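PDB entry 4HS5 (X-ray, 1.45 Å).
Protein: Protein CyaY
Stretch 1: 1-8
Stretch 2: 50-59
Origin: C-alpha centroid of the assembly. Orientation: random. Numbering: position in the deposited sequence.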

ATOM      1  N   MET A   1      -0.140  13.394  15.685  1.00 19.22           N
ATOM      2  CA  MET A   1      -0.998  12.252  15.396  1.00 15.73           C
ATOM      3  C   MET A   1      -0.934  11.270  16.553  1.00 10.62           C
ATOM      4  O   MET A   1       0.151  10.985  17.070  1.00 15.72           O
ATOM      5  N   ASN A   2      -2.098  10.788  16.983  1.00 12.22           N
ATOM      6  CA  ASN A   2      -2.146   9.751  18.000  1.00 18.58           C
ATOM      7  C   ASN A   2      -2.492   8.419  17.361  1.00 14.25           C
ATOM      8  O   ASN A   2      -2.747   8.359  16.156  1.00 12.77           O
ATOM      9  N   ASP A   3      -2.522   7.357  18.152  1.00 14.30           N
ATOM     10  CA  ASP A   3      -2.799   6.036  17.602  1.00 13.34           C
ATOM     11  C   ASP A   3      -4.159   5.934  16.934  1.00 14.55           C
ATOM     12  O   ASP A   3      -4.281   5.341  15.865  1.00 14.92           O
ATOM     13  N   SER A   4      -5.179   6.506  17.561  1.00 14.23           N
ATOM     14  CA  SER A   4      -6.539   6.451  17.038  1.00 14.42           C
ATOM     15  C   SER A   4      -6.624   7.073  15.647  1.00 17.61           C
ATOM     16  O   SER A   4      -7.240   6.506  14.737  1.00 15.49           O
ATOM     17  N   GLU A   5      -5.994   8.234  15.494  1.00 12.85           N
ATOM     18  CA  GLU A   5      -5.925   8.935  14.211  1.00 11.67           C
ATOM     19  C   GLU A   5      -5.116   8.153  13.174  1.00 13.97           C
ATOM     20  O   GLU A   5      -5.481   8.100  12.001  1.00 10.74           O
ATOM     21  N   PHE A   6      -4.015   7.558  13.602  1.00 10.83           N
ATOM     22  CA  PHE A   6      -3.212   6.771  12.689  1.00 10.42           C
ATOM     23  C   PHE A   6      -4.060   5.621  12.167  1.00 11.27           C
ATOM     24  O   PHE A   6      -4.007   5.287  10.979  1.00  9.55           O
ATOM     25  N   ILE A   7      -4.860   5.030  13.045  1.00 11.64           N
ATOM     26  CA  ILE A   7      -5.716   3.914  12.665  1.00 16.31           C
ATOM     27  C   ILE A   7      -6.759   4.345  11.640  1.00 13.71           C
ATOM     28  O   ILE A   7      -7.003   3.627  10.659  1.00 12.85           O
ATOM     29  N   GLN A   8      -7.355   5.515  11.845  1.00 12.51           N
ATOM     30  CA  GLN A   8      -8.315   6.060  10.888  1.00 14.04           C
ATOM     31  C   GLN A   8      -7.688   6.246   9.508  1.00 10.50           C
ATOM     32  O   GLN A   8      -8.268   5.823   8.508  1.00 10.47           O
ATOM     33  N   ASN A  50       1.991  -3.370   5.677  1.00  7.51           N
ATOM     34  CA  ASN A  50       1.871  -3.529   7.114  1.00 10.14           C
ATOM     35  C   ASN A  50       1.656  -2.176   7.766  1.00 10.68           C
ATOM     36  O   ASN A  50       1.993  -1.143   7.194  1.00 12.36           O
ATOM     37  N   ARG A  51       1.050  -2.182   8.942  1.00 10.29           N
ATOM     38  CA  ARG A  51       0.908  -0.956   9.722  1.00 14.08           C
ATOM     39  C   ARG A  51       1.778  -1.090  10.939  1.00 17.80           C
ATOM     40  O   ARG A  51       1.847  -2.157  11.558  1.00 22.31           O
ATOM     41  N   GLN A  52       2.483  -0.022  11.276  1.00 15.87           N
ATOM     42  CA  GLN A  52       3.259  -0.037  12.494  1.00 17.26           C
ATOM     43  C   GLN A  52       2.775   1.086  13.388  1.00 21.41           C
ATOM     44  O   GLN A  52       3.263   2.215  13.304  1.00 21.78           O
ATOM     45  N   GLN A  53       1.790   0.756  14.221  1.00 26.75           N
ATOM     46  CA  GLN A  53       1.093   1.731  15.056  1.00 27.12           C
ATOM     47  C   GLN A  53       1.987   2.588  15.954  1.00 26.96           C
ATOM     48  O   GLN A  53       1.819   3.800  15.992  1.00 30.57           O
ATOM     49  N   PRO A  54       2.940   1.974  16.677  1.00 31.79           N
ATOM     50  CA  PRO A  54       3.751   2.849  17.534  1.00 33.07           C
ATOM     51  C   PRO A  54       4.620   3.848  16.759  1.00 32.67           C
ATOM     52  O   PRO A  54       5.056   4.846  17.333  1.00 34.52           O
ATOM     53  N   LEU A  55       4.842   3.593  15.475  1.00 20.99           N
ATOM     54  CA  LEU A  55       5.690   4.444  14.646  1.00 22.00           C
ATOM     55  C   LEU A  55       4.835   5.377  13.776  1.00 15.58           C
ATOM     56  O   LEU A  55       5.346   6.290  13.119  1.00 15.48           O
ATOM     57  N   HIS A  56       3.533   5.121  13.784  1.00 14.65           N
ATOM     58  CA  HIS A  56       2.595   5.756  12.869  1.00 12.90           C
ATOM     59  C   HIS A  56       3.041   5.691  11.412  1.00 12.56           C
ATOM     60  O   HIS A  56       2.857   6.641  10.659  1.00 10.31           O
ATOM     61  N   GLN A  57       3.609   4.553  11.015  1.00 11.52           N
ATOM     62  CA  GLN A  57       4.010   4.341   9.636  1.00 11.00           C
ATOM     63  C   GLN A  57       3.251   3.207   8.984  1.00 10.44           C
ATOM     64  O   GLN A  57       2.807   2.277   9.649  1.00  8.66           O
ATOM     65  N   VAL A  58       3.106   3.298   7.668  1.00  7.41           N
ATOM     66  CA  VAL A  58       2.659   2.159   6.875  1.00  6.07           C
ATOM     67  C   VAL A  58       3.905   1.656   6.154  1.00  6.34           C
ATOM     68  O   VAL A  58       4.758   2.450   5.736  1.00  7.16           O
ATOM     69  N   TRP A  59       4.043   0.333   6.047  1.00  7.39           N
ATOM     70  CA  TRP A  59       5.182  -0.275   5.361  1.00  7.77           C
ATOM     71  C   TRP A  59       4.729  -1.033   4.119  1.00  8.42           C
ATOM     72  O   TRP A  59       3.596  -1.522   4.051  1.00 10.24           O
TER

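The most unusual feature of this contact is a histidine with a left-handed backbone, His56 (phi 50°, psi 40°), that serves the first helix of CyaY twice: its CA lies over the face of the Phe6 ring, and its imidazole reaches the helix's first turn. The example illustrates a general principle, that a tight turn between two strands can receive a helix through one aromatic anchor and one directional polar bond.

The anchor is Phe6. Its CA-to-CB bond points toward the second stretch, and with chi1 in the t rotamer (167°) the buried ring packs against the hairpin formed by strands 50-52 and 57-59. His56 CA sits 3.7 Å from the centroid of the Phe6 ring, 21° off the ring normal, a CH-pi contact. At the ring edge, Phe6 CZ lies 3.3 Å from Gln57 O, a carbonyl already engaged by Gln52 N in the hairpin. Other neighbours are oblique, among them Gln53 CA, 3.4 Å from Phe6 CE2, Arg51 CB, 4.1 Å from Phe6 CZ, and Val58 CG2, 4.4 Å from Phe6 CE1. Much of this pocket is therefore backbone.

The polar bond runs from His56 to Asp3. The His56 CA-to-CB bond points sideways, but chi1 in the m rotamer (-59°) brings the end of the side chain nearer to the helix, and His56 NE2 donates to Asp3 OD1 at 2.8 Å with an angle of 158°. Asp3, its CA-to-CB bond also sideways and its chi1 also m, receives this bond near the plane of the imidazole. Asp3 OD2 lies 3.3 Å from Gln53 NE2, but the angle is too poor for a hydrogen bond. The His56 and Phe6 rings are inclined by 33° with centroids 5.4 Å apart, neither stacked nor edge-to-face.

Met1 extends the contact. The Met1 CA-to-CB bond points toward the second stretch, and the side chain, t at chi1 and chi2 and m at chi3, places Met1 SD 4.7 Å from the centroid of the His56 ring, in an oblique sulfur-aromatic approach. Ile7, m at both chi angles, brings Ile7 CD1 to 4.2 Å from Gln53 CG and Ile7 CG2 to 3.8 Å from Arg51 NH2, a guanidinium nitrogen hydrogen-bonded elsewhere in the structure.

The Asn2 CA-to-CB bond, by contrast, points away, and Asn2 caps the helix: Asn2 OD1 accepts from Glu5 N at 2.8 Å, while Asn2 N donates to Glu5 OE1 at 3.1 Å. This reciprocal pair ties together the helix start that carries Asp3.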

ATOM      1  CB  MET A   1      -0.554  11.574  14.098  1.00 16.67           C
ATOM      2  CG  MET A   1      -1.474  10.465  13.622  1.00 13.35           C
ATOM      3  SD  MET A   1      -0.849   9.579  12.178  1.00 15.03           S
ATOM      4  CE  MET A   1      -0.717  10.907  10.974  1.00 12.62           C
ATOM      5  CB  ASN A   2      -3.102  10.108  19.159  1.00 12.23           C
ATOM      6  CG  ASN A   2      -4.588  10.189  18.744  1.00 21.95           C
ATOM      7  OD1 ASN A   2      -5.028   9.598  17.759  1.00 18.46           O
ATOM      8  ND2 ASN A   2      -5.368  10.914  19.534  1.00 20.23           N
ATOM      9  CB  ASP A   3      -2.699   4.983  18.696  1.00 17.10           C
ATOM     10  CG  ASP A   3      -1.304   4.838  19.224  1.00 20.80           C
ATOM     11  OD1 ASP A   3      -0.374   5.353  18.574  1.00 18.28           O
ATOM     12  OD2 ASP A   3      -1.141   4.200  20.282  1.00 28.88           O
ATOM     13  CB  SER A   4      -7.495   7.174  17.985  1.00 22.93           C
ATOM     14  OG  SER A   4      -8.778   7.291  17.405  1.00 30.43           O
ATOM     15  CB  GLU A   5      -5.330  10.327  14.415  1.00 12.10           C
ATOM     16  CG  GLU A   5      -6.245  11.230  15.247  1.00 19.62           C
ATOM     17  CD  GLU A   5      -5.526  12.416  15.862  1.00 25.01           C
ATOM     18  OE1 GLU A   5      -4.294  12.514  15.721  1.00 20.56           O
ATOM     19  OE2 GLU A   5      -6.203  13.251  16.494  1.00 27.05           O
ATOM     20  CB  PHE A   6      -1.960   6.256  13.378  1.00  8.39           C
ATOM     21  CG  PHE A   6      -1.249   5.184  12.599  1.00  9.59           C
ATOM     22  CD1 PHE A   6      -0.559   5.491  11.435  1.00  9.27           C
ATOM     23  CD2 PHE A   6      -1.266   3.868  13.034  1.00 14.25           C
ATOM     24  CE1 PHE A   6       0.098   4.504  10.713  1.00  9.89           C
ATOM     25  CE2 PHE A   6      -0.611   2.881  12.319  1.00 16.60           C
ATOM     26  CZ  PHE A   6       0.071   3.200  11.153  1.00 12.76           C
ATOM     27  CB  ILE A   7      -6.402   3.282  13.897  1.00 19.60           C
ATOM     28  CG1 ILE A   7      -5.360   2.605  14.793  1.00 22.07           C
ATOM     29  CG2 ILE A   7      -7.491   2.316  13.476  1.00 19.50           C
ATOM     30  CD1 ILE A   7      -4.272   1.870  14.039  1.00 29.64           C
ATOM     31  CB  GLN A   8      -8.904   7.386  11.378  1.00 13.24           C
ATOM     32  CG  GLN A   8      -9.877   7.252  12.536  1.00 16.31           C
ATOM     33  CD  GLN A   8     -10.344   8.594  13.040  1.00 23.54           C
ATOM     34  OE1 GLN A   8      -9.585   9.566  13.042  1.00 17.52           O
ATOM     35  NE2 GLN A   8     -11.599   8.661  13.475  1.00 21.10           N
ATOM     36  CB  ASN A  50       3.130  -4.198   7.655  1.00  9.29           C
ATOM     37  CG  ASN A  50       2.903  -4.881   8.978  1.00 11.95           C
ATOM     38  OD1 ASN A  50       1.946  -4.580   9.695  1.00 15.64           O
ATOM     39  ND2 ASN A  50       3.799  -5.799   9.325  1.00 13.97           N
ATOM     40  CB  ARG A  51      -0.542  -0.736  10.147  1.00 19.77           C
ATOM     41  CG  ARG A  51      -1.461  -0.343   9.025  1.00 23.47           C
ATOM     42  CD  ARG A  51      -2.781  -1.093   9.122  1.00 21.36           C
ATOM     43  NE  ARG A  51      -3.697  -0.547  10.109  1.00 27.66           N
ATOM     44  CZ  ARG A  51      -4.939  -0.170   9.835  1.00 23.96           C
ATOM     45  NH1 ARG A  51      -5.404  -0.273   8.595  1.00 16.88           N
ATOM     46  NH2 ARG A  51      -5.715   0.318  10.796  1.00 25.15           N
ATOM     47  CB  GLN A  52       4.748   0.064  12.189  1.00 18.02           C
ATOM     48  CG  GLN A  52       5.276  -1.062  11.286  1.00 27.50           C
ATOM     49  CD  GLN A  52       5.106  -2.471  11.865  1.00 27.34           C
ATOM     50  OE1 GLN A  52       4.521  -2.672  12.932  1.00 34.71           O
ATOM     51  NE2 GLN A  52       5.638  -3.454  11.152  1.00 23.25           N
ATOM     52  CB  GLN A  53      -0.011   1.066  15.886  1.00 28.57           C
ATOM     53  CG  GLN A  53      -0.914   2.062  16.602  1.00 26.26           C
ATOM     54  CD  GLN A  53      -1.270   1.625  18.009  1.00 39.04           C
ATOM     55  OE1 GLN A  53      -2.443   1.533  18.369  1.00 40.70           O
ATOM     56  NE2 GLN A  53      -0.252   1.369  18.820  1.00 39.65           N
ATOM     57  CB  PRO A  54       4.626   1.864  18.322  1.00 38.67           C
ATOM     58  CG  PRO A  54       4.598   0.591  17.547  1.00 37.51           C
ATOM     59  CD  PRO A  54       3.258   0.548  16.879  1.00 27.63           C
ATOM     60  CB  LEU A  55       6.548   3.555  13.746  1.00 25.49           C
ATOM     61  CG  LEU A  55       7.410   2.551  14.514  1.00 29.12           C
ATOM     62  CD1 LEU A  55       7.649   1.293  13.705  1.00 30.54           C
ATOM     63  CD2 LEU A  55       8.716   3.207  14.862  1.00 28.70           C
ATOM     64  CB  HIS A  56       2.321   7.197  13.297  1.00 13.00           C
ATOM     65  CG  HIS A  56       1.746   7.305  14.672  1.00 11.66           C
ATOM     66  ND1 HIS A  56       1.895   8.429  15.451  1.00 15.68           N
ATOM     67  CD2 HIS A  56       1.005   6.439  15.397  1.00 12.77           C
ATOM     68  CE1 HIS A  56       1.278   8.244  16.606  1.00 15.21           C
ATOM     69  NE2 HIS A  56       0.730   7.045  16.599  1.00 13.36           N
ATOM     70  CB  GLN A  57       5.506   4.041   9.531  1.00  8.55           C
ATOM     71  CG  GLN A  57       6.401   5.225   9.839  1.00 13.10           C
ATOM     72  CD  GLN A  57       7.857   4.925   9.571  1.00 14.40           C
ATOM     73  OE1 GLN A  57       8.316   3.791   9.750  1.00 16.97           O
ATOM     74  NE2 GLN A  57       8.593   5.935   9.127  1.00 17.42           N
ATOM     75  CB  VAL A  58       1.559   2.568   5.872  1.00  7.58           C
ATOM     76  CG1 VAL A  58       1.343   1.501   4.818  1.00 11.92           C
ATOM     77  CG2 VAL A  58       0.232   2.878   6.609  1.00  9.88           C
ATOM     78  CB  TRP A  59       5.959  -1.216   6.284  1.00 10.15           C
ATOM     79  CG  TRP A  59       6.672  -0.536   7.421  1.00 12.61           C
ATOM     80  CD1 TRP A  59       6.574   0.774   7.795  1.00 12.41           C
ATOM     81  CD2 TRP A  59       7.596  -1.140   8.337  1.00 20.69           C
ATOM     82  NE1 TRP A  59       7.377   1.026   8.882  1.00 19.01           N
ATOM     83  CE2 TRP A  59       8.013  -0.135   9.236  1.00 25.61           C
ATOM     84  CE3 TRP A  59       8.109  -2.431   8.484  1.00 23.42           C
ATOM     85  CZ2 TRP A  59       8.922  -0.384  10.269  1.00 26.35           C
ATOM     86  CZ3 TRP A  59       9.008  -2.676   9.512  1.00 29.88           C
ATOM     87  CH2 TRP A  59       9.404  -1.656  10.390  1.00 26.85           C
TER